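PDB 3KZW: cytosol aminopeptidase from Staphylococcus aureus subsp. aureus, which probably removes amino acids, leucine in particular, from the N-terminal end of peptides as a metal-dependent cytosolic leucyl aminopeptidase. Local coordinates for residues Lys113-Gly116 with His117-Gln120; Tyr239-Leu242 with Val243-Phe247; Ala301-Lys304 with Phe305-Cys308; Asn338-Asn341 with Glu342-Lys346; Ile508-Trp511 with Leu512-Gln515. One frame throughout, in Å; residues are numbered along the deposited sequence.

Contact 1 of 5, residues Lys113-Gly116 with His117-Gln120; sequences KIWG and HLFQ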
loop_
_atom_site.group_PDB
_atom_site.type_symbol
_atom_site.label_atom_id
_atom_site.label_comp_id
_atom_site.label_asym_id
_atom_site.label_seq_id
_atom_site.Cartn_x
_atom_site.Cartn_y
_atom_site.Cartn_z
ATOM N N LYS A 113 11.247 16.875 37.387
ATOM C CA LYS A 113 11.429 15.442 37.584
ATOM C C LYS A 113 11.432 15.084 39.073
ATOM O O LYS A 113 10.880 14.056 39.465
ATOM C CB LYS A 113 12.727 14.978 36.912
ATOM C CG LYS A 113 12.848 13.468 36.746
ATOM C CD LYS A 113 14.166 13.066 36.093
ATOM C CE LYS A 113 14.147 13.274 34.583
ATOM N NZ LYS A 113 15.464 12.947 33.964
ATOM N N ILE A 114 12.050 15.942 39.889
ATOM C CA ILE A 114 12.134 15.744 41.339
ATOM C C ILE A 114 10.755 15.823 41.995
ATOM O O ILE A 114 10.331 14.875 42.656
ATOM C CB ILE A 114 13.119 16.750 42.010
ATOM C CG1 ILE A 114 14.565 16.426 41.627
ATOM C CG2 ILE A 114 12.975 16.734 43.531
ATOM C CD1 ILE A 114 15.515 17.605 41.747
ATOM N N TRP A 115 10.063 16.946 41.805
ATOM C CA TRP A 115 8.727 17.141 42.379
ATOM C C TRP A 115 7.709 16.182 41.765
ATOM O O TRP A 115 6.828 15.672 42.460
ATOM C CB TRP A 115 8.253 18.589 42.207
ATOM C CG TRP A 115 9.017 19.599 43.011
ATOM C CD1 TRP A 115 9.775 20.629 42.526
ATOM C CD2 TRP A 115 9.091 19.686 44.442
ATOM N NE1 TRP A 115 10.319 21.348 43.563
ATOM C CE2 TRP A 115 9.918 20.792 44.749
ATOM C CE3 TRP A 115 8.544 18.936 45.493
ATOM C CZ2 TRP A 115 10.208 21.167 46.066
ATOM C CZ3 TRP A 115 8.836 19.308 46.802
ATOM C CH2 TRP A 115 9.661 20.415 47.074
ATOM N N GLY A 116 7.847 15.939 40.462
ATOM C CA GLY A 116 6.959 15.047 39.725
ATOM C C GLY A 116 6.924 13.641 40.286
ATOM O O GLY A 116 5.861 13.145 40.659
ATOM N N HIS A 117 8.089 13.003 40.357
ATOM C CA HIS A 117 8.187 11.640 40.879
ATOM C C HIS A 117 7.791 11.540 42.353
ATOM O O HIS A 117 7.211 10.536 42.778
ATOM C CB HIS A 117 9.587 11.059 40.664
ATOM C CG HIS A 117 9.881 10.690 39.243
ATOM N ND1 HIS A 117 11.166 10.552 38.763
ATOM C CD2 HIS A 117 9.061 10.443 38.194
ATOM C CE1 HIS A 117 11.125 10.231 37.483
ATOM N NE2 HIS A 117 9.859 10.159 37.112
ATOM N N LEU A 118 8.101 12.586 43.120
ATOM C CA LEU A 118 7.764 12.639 44.541
ATOM C C LEU A 118 6.255 12.628 44.773
ATOM O O LEU A 118 5.746 11.751 45.465
ATOM C CB LEU A 118 8.397 13.866 45.209
ATOM C CG LEU A 118 8.116 14.074 46.705
ATOM C CD1 LEU A 118 8.741 12.967 47.549
ATOM C CD2 LEU A 118 8.597 15.437 47.162
ATOM N N PHE A 119 5.551 13.597 44.187
ATOM C CA PHE A 119 4.100 13.712 44.357
ATOM C C PHE A 119 3.329 12.516 43.789
ATOM O O PHE A 119 2.268 12.155 44.300
ATOM C CB PHE A 119 3.575 15.026 43.766
ATOM C CG PHE A 119 4.048 16.256 44.495
ATOM C CD1 PHE A 119 3.945 16.350 45.884
ATOM C CD2 PHE A 119 4.580 17.331 43.793
ATOM C CE1 PHE A 119 4.381 17.491 46.555
ATOM C CE2 PHE A 119 5.016 18.476 44.459
ATOM C CZ PHE A 119 4.915 18.555 45.839
ATOM N N GLN A 120 3.875 11.904 42.739
ATOM C CA GLN A 120 3.310 10.677 42.172
ATOM C C GLN A 120 3.426 9.512 43.149
ATOM O O GLN A 120 2.501 8.711 43.275
ATOM C CB GLN A 120 3.989 10.323 40.848
ATOM C CG GLN A 120 3.483 11.132 39.663
ATOM C CD GLN A 120 4.298 10.915 38.402
ATOM O OE1 GLN A 120 5.295 10.191 38.405
ATOM N NE2 GLN A 120 3.877 11.549 37.312
#
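The segments K113-G116 and H117-Q120 are two consecutive turns of helix 108-124, joined by regular i to i+4 backbone bonds. H117 N donates to K113 O over 3.1 Å, and the nearly linear bond from F119 N to W115 O measures 3.0 Å. L118 N with I114 O and Q120 N with G116 O complete the set, so all four carbonyls of the first turn are engaged.

On the buried flank W115 and F119 lie side by side. Their planes are almost parallel, 14° apart, but so far slid that the six-membered ring of W115 and the F119 ring barely overlap; the meeting is between W115 CE3 and F119 CZ, 3.7 Å apart. Both residues place CG beside the backbone N (chi1 -68° and -67°), which sends the rings off in the same direction, one turn apart. L118 adds its methyl CD2, 3.9 Å from W115 CE3. Large apolar groups suit this flank because helix 144-157 packs on W115 and F119, F137 stacks on the indole, and strand 91-101 meets I114 and L118.

The other flank is more polar. The aliphatic stem of K113 runs beside H117, with K113 CG 3.7 Å from H117 CE1, while the chain, bent at chi3, carries NZ off from the imidazole. H117 ND1 is bonded to the carbonyl of G79, and Q120 NE2 to those of S493 and A158. Since a carbonyl oxygen can only accept, ND1 should carry a proton in H117, and the helix is tied to its surroundings by polar bonds on this flank and by aromatic packing on the other.

Contact 2 of 5, residues Tyr239-Leu242 with Val243-Phe247; sequences YDTL and VSEGF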
loop_
_atom_site.group_PDB
_atom_site.type_symbol
_atom_site.label_atom_id
_atom_site.label_comp_id
_atom_site.label_asym_id
_atom_site.label_seq_id
_atom_site.Cartn_x
_atom_site.Cartn_y
_atom_site.Cartn_z
ATOM N N TYR A 239 -24.775 28.354 15.167
ATOM C CA TYR A 239 -24.666 28.001 13.749
ATOM C C TYR A 239 -25.305 29.000 12.776
ATOM O O TYR A 239 -24.672 29.392 11.798
ATOM C CB TYR A 239 -25.194 26.579 13.499
ATOM C CG TYR A 239 -24.967 26.062 12.093
ATOM C CD1 TYR A 239 -23.695 26.079 11.517
ATOM C CD2 TYR A 239 -26.019 25.537 11.345
ATOM C CE1 TYR A 239 -23.481 25.604 10.226
ATOM C CE2 TYR A 239 -25.816 25.057 10.055
ATOM C CZ TYR A 239 -24.545 25.094 9.503
ATOM O OH TYR A 239 -24.333 24.620 8.230
ATOM N N ASP A 240 -26.545 29.408 13.033
ATOM C CA ASP A 240 -27.234 30.322 12.110
ATOM C C ASP A 240 -26.741 31.772 12.181
ATOM O O ASP A 240 -26.937 32.540 11.236
ATOM C CB ASP A 240 -28.773 30.225 12.193
ATOM C CG ASP A 240 -29.282 29.824 13.577
ATOM O OD1 ASP A 240 -28.824 28.791 14.124
ATOM O OD2 ASP A 240 -30.172 30.532 14.102
ATOM N N THR A 241 -26.093 32.136 13.288
ATOM C CA THR A 241 -25.466 33.452 13.409
ATOM C C THR A 241 -24.165 33.483 12.614
ATOM O O THR A 241 -23.938 34.408 11.830
ATOM C CB THR A 241 -25.185 33.841 14.881
ATOM O OG1 THR A 241 -26.379 33.697 15.654
ATOM C CG2 THR A 241 -24.706 35.284 14.982
ATOM N N LEU A 242 -23.324 32.465 12.807
ATOM C CA LEU A 242 -22.001 32.428 12.172
ATOM C C LEU A 242 -22.063 32.278 10.652
ATOM O O LEU A 242 -21.158 32.728 9.956
ATOM C CB LEU A 242 -21.079 31.379 12.822
ATOM C CG LEU A 242 -21.291 29.868 12.693
ATOM C CD1 LEU A 242 -20.664 29.332 11.415
ATOM C CD2 LEU A 242 -20.683 29.175 13.892
ATOM N N VAL A 243 -23.127 31.660 10.139
ATOM C CA VAL A 243 -23.314 31.581 8.685
ATOM C C VAL A 243 -23.751 32.928 8.102
ATOM O O VAL A 243 -23.166 33.394 7.125
ATOM C CB VAL A 243 -24.258 30.421 8.232
ATOM C CG1 VAL A 243 -23.660 29.076 8.592
ATOM C CG2 VAL A 243 -25.647 30.559 8.822
ATOM N N SER A 244 -24.750 33.555 8.723
ATOM C CA SER A 244 -25.262 34.855 8.272
ATOM C C SER A 244 -24.228 35.975 8.406
ATOM O O SER A 244 -24.293 36.974 7.689
ATOM C CB SER A 244 -26.547 35.226 9.016
ATOM O OG SER A 244 -26.326 35.300 10.413
ATOM N N GLU A 245 -23.280 35.799 9.323
ATOM C CA GLU A 245 -22.164 36.731 9.485
ATOM C C GLU A 245 -21.006 36.417 8.535
ATOM O O GLU A 245 -20.014 37.145 8.493
ATOM C CB GLU A 245 -21.687 36.769 10.940
ATOM C CG GLU A 245 -22.616 37.546 11.865
ATOM C CD GLU A 245 -22.084 37.687 13.282
ATOM O OE1 GLU A 245 -20.903 37.352 13.528
ATOM O OE2 GLU A 245 -22.855 38.141 14.154
ATOM N N GLY A 246 -21.138 35.329 7.780
ATOM C CA GLY A 246 -20.212 35.018 6.693
ATOM C C GLY A 246 -18.986 34.204 7.055
ATOM O O GLY A 246 -17.958 34.310 6.386
ATOM N N PHE A 247 -19.090 33.386 8.104
ATOM C CA PHE A 247 -18.019 32.465 8.491
ATOM C C PHE A 247 -18.032 31.233 7.585
ATOM O O PHE A 247 -18.265 30.112 8.040
ATOM C CB PHE A 247 -18.163 32.052 9.959
ATOM C CG PHE A 247 -17.740 33.111 10.936
ATOM C CD1 PHE A 247 -18.618 34.124 11.318
ATOM C CD2 PHE A 247 -16.466 33.087 11.489
ATOM C CE1 PHE A 247 -18.230 35.103 12.231
ATOM C CE2 PHE A 247 -16.065 34.057 12.401
ATOM C CZ PHE A 247 -16.949 35.069 12.773
#
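Y239-L242 and V243-F247 form the short helix 239-244 and its C-terminal Schellman motif. L242 O receives F247 N at 2.9 Å, and inside this bond G246 N reaches V243 O. G246 turns the chain with a positive phi of 89°, a conformation natural to glycine, and F247 then serves as the N-cap residue of helix 248-254.

The tight side is apolar. V243 sets CG1 over one face of the Y239 ring, a CH-pi contact with CG1 4.3 Å from the ring centroid. The tyrosine can offer this face because its CG lies anti to the backbone N (chi1 -173°), and a branched valine has a methyl to spare for it. L242 continues this apolar patch: its CD1 comes within 4.0 Å of F247 CB, the two side chains crossing at about a right angle. Beyond them, L250 meets L242, Q251 lies against Y239 and V243, and L263 and L354 meet F247, so the turn is pressed onto the following helix and strand 262-269.

The solvent side is looser, and polar T241 and E245 suit it. They run alongside each other, with T241 CG2 3.5 Å from E245 OE2, while T241 OG1 bonds back to D238 and E245 OE1 forms a long, weak ion pair with K237. A serine suits the end of the helix because its short hydroxyl can fold back to the carbonyls of the preceding turn. S244 OG lies 2.9 Å from D240 O and equally far from T241 O, with a single proton to share between the two carbonyls.

Contact 3 of 5, residues Ala301-Lys304 with Phe305-Cys308; sequences ATMK and FDMC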
loop_
_atom_site.group_PDB
_atom_site.type_symbol
_atom_site.label_atom_id
_atom_site.label_comp_id
_atom_site.label_asym_id
_atom_site.label_seq_id
_atom_site.Cartn_x
_atom_site.Cartn_y
_atom_site.Cartn_z
ATOM N N ALA A 301 -7.580 7.016 15.250
ATOM C CA ALA A 301 -7.272 6.827 16.666
ATOM C C ALA A 301 -6.770 8.132 17.281
ATOM O O ALA A 301 -5.981 8.854 16.663
ATOM C CB ALA A 301 -6.240 5.722 16.842
ATOM N N THR A 302 -7.250 8.429 18.487
ATOM C CA THR A 302 -6.853 9.621 19.255
ATOM C C THR A 302 -7.149 10.963 18.559
ATOM O O THR A 302 -6.470 11.960 18.814
ATOM C CB THR A 302 -5.365 9.566 19.729
ATOM O OG1 THR A 302 -4.485 9.676 18.602
ATOM C CG2 THR A 302 -5.073 8.274 20.490
ATOM N N MET A 303 -8.167 10.989 17.698
ATOM C CA MET A 303 -8.545 12.220 16.992
ATOM C C MET A 303 -9.494 13.131 17.772
ATOM O O MET A 303 -9.907 14.182 17.272
ATOM C CB MET A 303 -9.088 11.926 15.587
ATOM C CG MET A 303 -7.992 11.652 14.563
ATOM S SD MET A 303 -6.797 13.001 14.462
ATOM C CE MET A 303 -5.259 12.112 14.226
ATOM N N LYS A 304 -9.831 12.730 18.997
ATOM C CA LYS A 304 -10.538 13.606 19.931
ATOM C C LYS A 304 -9.592 14.703 20.428
ATOM O O LYS A 304 -10.033 15.722 20.972
ATOM C CB LYS A 304 -11.113 12.806 21.106
ATOM C CG LYS A 304 -10.075 12.163 22.019
ATOM C CD LYS A 304 -10.726 11.521 23.229
ATOM C CE LYS A 304 -9.689 10.843 24.106
ATOM N NZ LYS A 304 -10.311 10.124 25.246
ATOM N N PHE A 305 -8.291 14.482 20.228
ATOM C CA PHE A 305 -7.248 15.429 20.625
ATOM C C PHE A 305 -6.995 16.508 19.569
ATOM O O PHE A 305 -6.029 17.266 19.662
ATOM C CB PHE A 305 -5.941 14.689 20.936
ATOM C CG PHE A 305 -6.037 13.719 22.084
ATOM C CD1 PHE A 305 -6.633 14.088 23.288
ATOM C CD2 PHE A 305 -5.497 12.441 21.972
ATOM C CE1 PHE A 305 -6.711 13.190 24.353
ATOM C CE2 PHE A 305 -5.566 11.537 23.033
ATOM C CZ PHE A 305 -6.175 11.915 24.225
ATOM N N ASP A 306 -7.866 16.581 18.567
ATOM C CA ASP A 306 -7.712 17.565 17.500
ATOM C C ASP A 306 -8.221 18.948 17.912
ATOM O O ASP A 306 -8.206 19.885 17.107
ATOM C CB ASP A 306 -8.400 17.093 16.216
ATOM C CG ASP A 306 -7.618 17.468 14.968
ATOM O OD1 ASP A 306 -6.369 17.340 14.996
ATOM O OD2 ASP A 306 -8.240 17.881 13.959
ATOM N N MET A 307 -8.675 19.065 19.159
ATOM C CA MET A 307 -9.111 20.346 19.717
ATOM C C MET A 307 -8.223 20.810 20.875
ATOM O O MET A 307 -8.585 21.738 21.602
ATOM C CB MET A 307 -10.592 20.304 20.131
ATOM C CG MET A 307 -11.042 19.037 20.854
ATOM S SD MET A 307 -10.290 18.775 22.473
ATOM C CE MET A 307 -10.974 20.135 23.423
ATOM N N CYS A 308 -7.065 20.167 21.030
ATOM C CA CYS A 308 -6.081 20.531 22.054
ATOM C C CYS A 308 -5.696 22.011 21.999
ATOM O O CYS A 308 -5.514 22.651 23.038
ATOM C CB CYS A 308 -4.825 19.664 21.931
ATOM S SG CYS A 308 -4.983 18.008 22.648
#
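F305 lies with one face against K304 and is met obliquely by T302 from another direction. The lysine places CG over the centre of the ring, a CH-pi contact with K304 CG 4.2 Å from the F305 centroid and only 12° off the ring normal. The two side chains point the same way, and K304 stays extended beyond CG, so that K304 CE still meets the far end of the ring at F305 CZ, 3.7 Å away. A lysine suits this place because its methylenes cover an aromatic face while its ammonium group travels on to the carbonyl of N208. T302 approaches with its CB, 3.6 Å from F305 CD2.

The backbone beneath is a pair of successive turns bridging helices 297-300 and 308-322, with M307 as N-cap of the second. Their i to i+3 bonds are weak: F305 N to T302 O and D306 N to M303 O are both 3.4 Å.

D306 is buried and turns to other partners. Its carboxylate forms a salt bridge with K283 and a hydrogen bond with T392, close to the acidic D288 and E367, a cluster consistent with the metal-dependent centre of this family. M307 folds back, bent at chi2 and chi3, until its SD lies 3.4 Å from K304 O. D348 of the second subunit accepts hydrogen bonds from the backbone N of T302 and of K304.

Contact 4 of 5, residues Asn338-Asn341 with Glu342-Lys346; sequences NMIN and EASMK. With PO4 (phosphate ion), chain T.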
loop_
_atom_site.group_PDB
_atom_site.type_symbol
_atom_site.label_atom_id
_atom_site.label_comp_id
_atom_site.label_asym_id
_atom_site.label_seq_id
_atom_site.Cartn_x
_atom_site.Cartn_y
_atom_site.Cartn_z
ATOM N N ASN A 338 -15.466 17.445 11.993
ATOM C CA ASN A 338 -15.221 17.093 10.591
ATOM C C ASN A 338 -15.750 15.702 10.244
ATOM O O ASN A 338 -15.074 14.702 10.476
ATOM C CB ASN A 338 -13.721 17.197 10.272
ATOM C CG ASN A 338 -13.429 17.233 8.775
ATOM O OD1 ASN A 338 -14.333 17.354 7.948
ATOM N ND2 ASN A 338 -12.156 17.135 8.427
ATOM N N MET A 339 -16.955 15.654 9.676
ATOM C CA MET A 339 -17.677 14.396 9.448
ATOM C C MET A 339 -18.112 14.206 7.993
ATOM O O MET A 339 -18.088 15.149 7.200
ATOM C CB MET A 339 -18.906 14.324 10.359
ATOM C CG MET A 339 -18.615 14.310 11.856
ATOM S SD MET A 339 -18.354 12.663 12.541
ATOM C CE MET A 339 -16.595 12.476 12.316
ATOM N N ILE A 340 -18.510 12.980 7.655
ATOM C CA ILE A 340 -19.006 12.642 6.319
ATOM C C ILE A 340 -20.527 12.487 6.343
ATOM O O ILE A 340 -21.068 11.769 7.188
ATOM C CB ILE A 340 -18.388 11.315 5.793
ATOM C CG1 ILE A 340 -16.863 11.395 5.746
ATOM C CG2 ILE A 340 -18.943 10.960 4.411
ATOM C CD1 ILE A 340 -16.181 10.057 5.564
ATOM N N ASN A 341 -21.203 13.163 5.416
ATOM C CA ASN A 341 -22.634 12.948 5.185
ATOM C C ASN A 341 -23.056 13.359 3.771
ATOM O O ASN A 341 -22.206 13.654 2.929
ATOM C CB ASN A 341 -23.495 13.626 6.272
ATOM C CG ASN A 341 -23.746 15.104 6.006
ATOM O OD1 ASN A 341 -22.965 15.782 5.340
ATOM N ND2 ASN A 341 -24.850 15.609 6.538
ATOM N N GLU A 342 -24.365 13.377 3.525
ATOM C CA GLU A 342 -24.932 13.682 2.206
ATOM C C GLU A 342 -24.551 15.055 1.644
ATOM O O GLU A 342 -24.636 15.271 0.433
ATOM C CB GLU A 342 -26.462 13.536 2.230
ATOM C CG GLU A 342 -27.191 14.541 3.121
ATOM C CD GLU A 342 -28.702 14.386 3.084
ATOM O OE1 GLU A 342 -29.405 15.384 3.352
ATOM O OE2 GLU A 342 -29.194 13.276 2.787
ATOM N N ALA A 343 -24.134 15.972 2.515
ATOM C CA ALA A 343 -23.875 17.351 2.103
ATOM C C ALA A 343 -22.590 17.956 2.683
ATOM O O ALA A 343 -22.427 19.179 2.683
ATOM C CB ALA A 343 -25.086 18.232 2.423
ATOM N N SER A 344 -21.678 17.108 3.155
ATOM C CA SER A 344 -20.403 17.582 3.714
ATOM C C SER A 344 -19.447 18.062 2.620
ATOM O O SER A 344 -19.661 17.785 1.433
ATOM C CB SER A 344 -19.745 16.505 4.582
ATOM O OG SER A 344 -19.600 15.292 3.876
ATOM N N MET A 345 -18.402 18.788 3.019
ATOM C CA MET A 345 -17.444 19.352 2.064
ATOM C C MET A 345 -16.670 18.278 1.295
ATOM O O MET A 345 -16.406 17.192 1.815
ATOM C CB MET A 345 -16.491 20.351 2.741
ATOM C CG MET A 345 -15.568 19.773 3.806
ATOM S SD MET A 345 -14.307 20.963 4.324
ATOM C CE MET A 345 -13.433 20.025 5.571
ATOM N N LYS A 346 -16.331 18.595 0.047
ATOM C CA LYS A 346 -15.677 17.658 -0.865
ATOM C C LYS A 346 -14.505 18.355 -1.543
ATOM O O LYS A 346 -14.519 19.580 -1.684
ATOM C CB LYS A 346 -16.652 17.177 -1.952
ATOM C CG LYS A 346 -18.104 17.040 -1.511
ATOM C CD LYS A 346 -19.056 16.840 -2.686
ATOM C CE LYS A 346 -19.296 18.111 -3.490
ATOM N NZ LYS A 346 -20.063 19.138 -2.737
HETATM P P PO4 T . -27.005 11.793 6.551
HETATM O O1 PO4 T . -26.140 12.085 7.746
HETATM O O2 PO4 T . -28.363 12.424 6.737
HETATM O O3 PO4 T . -26.338 12.350 5.324
HETATM O O4 PO4 T . -27.143 10.304 6.391
#
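An Asx turn from N341 to A343, with E342 at its corner, reverses the chain after strand 328-338, and the corner lies on a site where three subunits share one phosphate ion. N341 OD1 accepts A343 N over 3.1 Å; the donor stands well above the amide plane, at a C=O...N angle of 107°. N341 CG sits between its own backbone N and carbonyl carbon (chi1 83°), which folds the amide back over the turn. An asparagine fits because its short side chain can imitate a backbone carbonyl.

S344 closes the turn from the returning chain: N341 N points almost straight at S344 OG, 3.1 Å away with an angle of 174°. Serine suits the place, its short hydroxyl being able to accept this N-H. Further back, M345 stretches out to place CE 3.7 Å from N338 OD1. The amide of N338 is fixed from its other end, since its ND2 is bonded to D288 and T364.

E342 N donates to O3 of the phosphate over 2.9 Å, and the same ion takes E342 N of the second and of the third subunit. I340 meets its own counterparts in both of these subunits, while N341 ND2 has a weak bond to E342 OE2 of the second. The ion probably comes from the crystallisation liquor. The E342 carboxylate, with OE2 3.9 Å from phosphate O3, would be expected to disfavour its more highly charged forms, so three backbone N-H groups supply the attraction.

Contact 5 of 5, residues Ile508-Trp511 with Leu512-Gln515; sequences IVQW and LKQQ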
loop_
_atom_site.group_PDB
_atom_site.type_symbol
_atom_site.label_atom_id
_atom_site.label_comp_id
_atom_site.label_asym_id
_atom_site.label_seq_id
_atom_site.Cartn_x
_atom_site.Cartn_y
_atom_site.Cartn_z
ATOM N N ILE A 508 3.528 30.294 27.277
ATOM C CA ILE A 508 2.740 31.502 27.024
ATOM C C ILE A 508 2.427 32.263 28.313
ATOM O O ILE A 508 2.502 33.492 28.340
ATOM C CB ILE A 508 1.443 31.194 26.218
ATOM C CG1 ILE A 508 1.775 30.485 24.896
ATOM C CG2 ILE A 508 0.624 32.468 25.965
ATOM C CD1 ILE A 508 2.692 31.269 23.944
ATOM N N VAL A 509 2.094 31.530 29.373
ATOM C CA VAL A 509 1.850 32.134 30.685
ATOM C C VAL A 509 3.081 32.910 31.161
ATOM O O VAL A 509 2.967 34.057 31.613
ATOM C CB VAL A 509 1.408 31.077 31.739
ATOM C CG1 VAL A 509 1.486 31.635 33.162
ATOM C CG2 VAL A 509 -0.002 30.594 31.442
ATOM N N GLN A 510 4.249 32.288 31.035
ATOM C CA GLN A 510 5.512 32.926 31.391
ATOM C C GLN A 510 5.753 34.194 30.565
ATOM O O GLN A 510 6.217 35.204 31.096
ATOM C CB GLN A 510 6.672 31.937 31.232
ATOM C CG GLN A 510 8.030 32.445 31.712
ATOM C CD GLN A 510 8.027 32.863 33.169
ATOM O OE1 GLN A 510 8.446 33.973 33.501
ATOM N NE2 GLN A 510 7.548 31.980 34.047
ATOM N N TRP A 511 5.425 34.127 29.276
ATOM C CA TRP A 511 5.536 35.271 28.375
ATOM C C TRP A 511 4.561 36.384 28.753
ATOM O O TRP A 511 4.914 37.567 28.713
ATOM C CB TRP A 511 5.315 34.840 26.922
ATOM C CG TRP A 511 5.404 35.978 25.948
ATOM C CD1 TRP A 511 6.541 36.540 25.444
ATOM C CD2 TRP A 511 4.309 36.698 25.369
ATOM N NE1 TRP A 511 6.223 37.563 24.584
ATOM C CE2 TRP A 511 4.861 37.684 24.521
ATOM C CE3 TRP A 511 2.915 36.608 25.484
ATOM C CZ2 TRP A 511 4.066 38.576 23.788
ATOM C CZ3 TRP A 511 2.124 37.496 24.756
ATOM C CH2 TRP A 511 2.705 38.468 23.919
ATOM N N LEU A 512 3.340 35.997 29.117
ATOM C CA LEU A 512 2.313 36.948 29.548
ATOM C C LEU A 512 2.691 37.656 30.844
ATOM O O LEU A 512 2.333 38.816 31.046
ATOM C CB LEU A 512 0.959 36.252 29.715
ATOM C CG LEU A 512 0.177 35.850 28.461
ATOM C CD1 LEU A 512 -1.048 35.050 28.860
ATOM C CD2 LEU A 512 -0.221 37.061 27.624
ATOM N N LYS A 513 3.411 36.951 31.713
ATOM C CA LYS A 513 3.901 37.516 32.972
ATOM C C LYS A 513 4.908 38.643 32.758
ATOM O O LYS A 513 5.134 39.453 33.657
ATOM C CB LYS A 513 4.535 36.423 33.837
ATOM C CG LYS A 513 3.539 35.560 34.607
ATOM C CD LYS A 513 4.235 34.429 35.365
ATOM C CE LYS A 513 5.052 34.952 36.543
ATOM N NZ LYS A 513 5.788 33.858 37.241
ATOM N N GLN A 514 5.499 38.693 31.566
ATOM C CA GLN A 514 6.553 39.655 31.254
ATOM C C GLN A 514 6.078 40.859 30.430
ATOM O O GLN A 514 6.900 41.624 29.915
ATOM C CB GLN A 514 7.714 38.946 30.554
ATOM C CG GLN A 514 8.425 37.915 31.428
ATOM C CD GLN A 514 9.464 37.102 30.668
ATOM O OE1 GLN A 514 9.849 37.447 29.546
ATOM N NE2 GLN A 514 9.926 36.016 31.282
ATOM N N GLN A 515 4.761 41.032 30.322
ATOM C CA GLN A 515 4.189 42.129 29.537
ATOM C C GLN A 515 3.842 43.356 30.390
ATOM O O GLN A 515 2.945 43.318 31.238
ATOM C CB GLN A 515 2.968 41.654 28.746
ATOM C CG GLN A 515 3.241 40.479 27.807
ATOM C CD GLN A 515 4.416 40.721 26.873
ATOM O OE1 GLN A 515 5.433 40.026 26.943
ATOM N NE2 GLN A 515 4.286 41.716 25.998
#
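L512 leans back on I508 and across to W511, its stem following one carbonyl and its two methyls parting to different neighbours. Its CB lies 3.4 Å from I508 O, beside the oxygen that also accepts L512 N. With CG beside the backbone N, chi1 -74° keeps L512 CG close to I508 O as well, 3.3 Å away. At the fork, CD1 of L512 goes to the methyl CG2 of I508, 4.2 Å away. The other branch, L512 CD2, reaches the indole at W511 CZ3, 3.7 Å apart. A leucine fits here because its two methyls can serve two partners at once, and I316 and L325 pack against it from outside.

This is the last turn of helix 505-512, which runs into a type I beta turn from L512 to Q515 at the very C-terminus. K513 N still bonds to V509 O in the helical manner, but Q514 N donates to W511 O from well above the carbonyl plane, over 3.1 Å.

W511, buried against strand 386-391 and helix 414-426, has Q515 lying over one face. There Q515 CG is 4.3 Å from the centroid of the six-membered ring, a CH-pi contact almost on the ring normal. On the outer side, Q514 NE2 donates weakly to Q510 OE1 at 3.4 Å, their amide planes 60° apart, and K513 carries its ammonium group to a salt bridge with E192.

The five contacts come one after another along the chain. Contact 1, on helix 108-124 of the N-terminal domain, lies across the chain's centre from contacts 2 and 4, whose centres are 48 and 46 Å away, while contact 5 is nearer, at 25 Å. Contacts 2, 3 and 4 belong to the catalytic domain. Contact 2 follows strand 233-237 and contact 4 follows strand 328-338 of the same mixed sheet, with 18 Å between their centres. Contacts 3 and 4 approach within about 7 Å at their nearest atoms, and both touch the second subunit, so this part of the catalytic domain takes part in subunit contacts. Contact 3 leads into helix 308-322, against which contact 5 packs at the C-terminus.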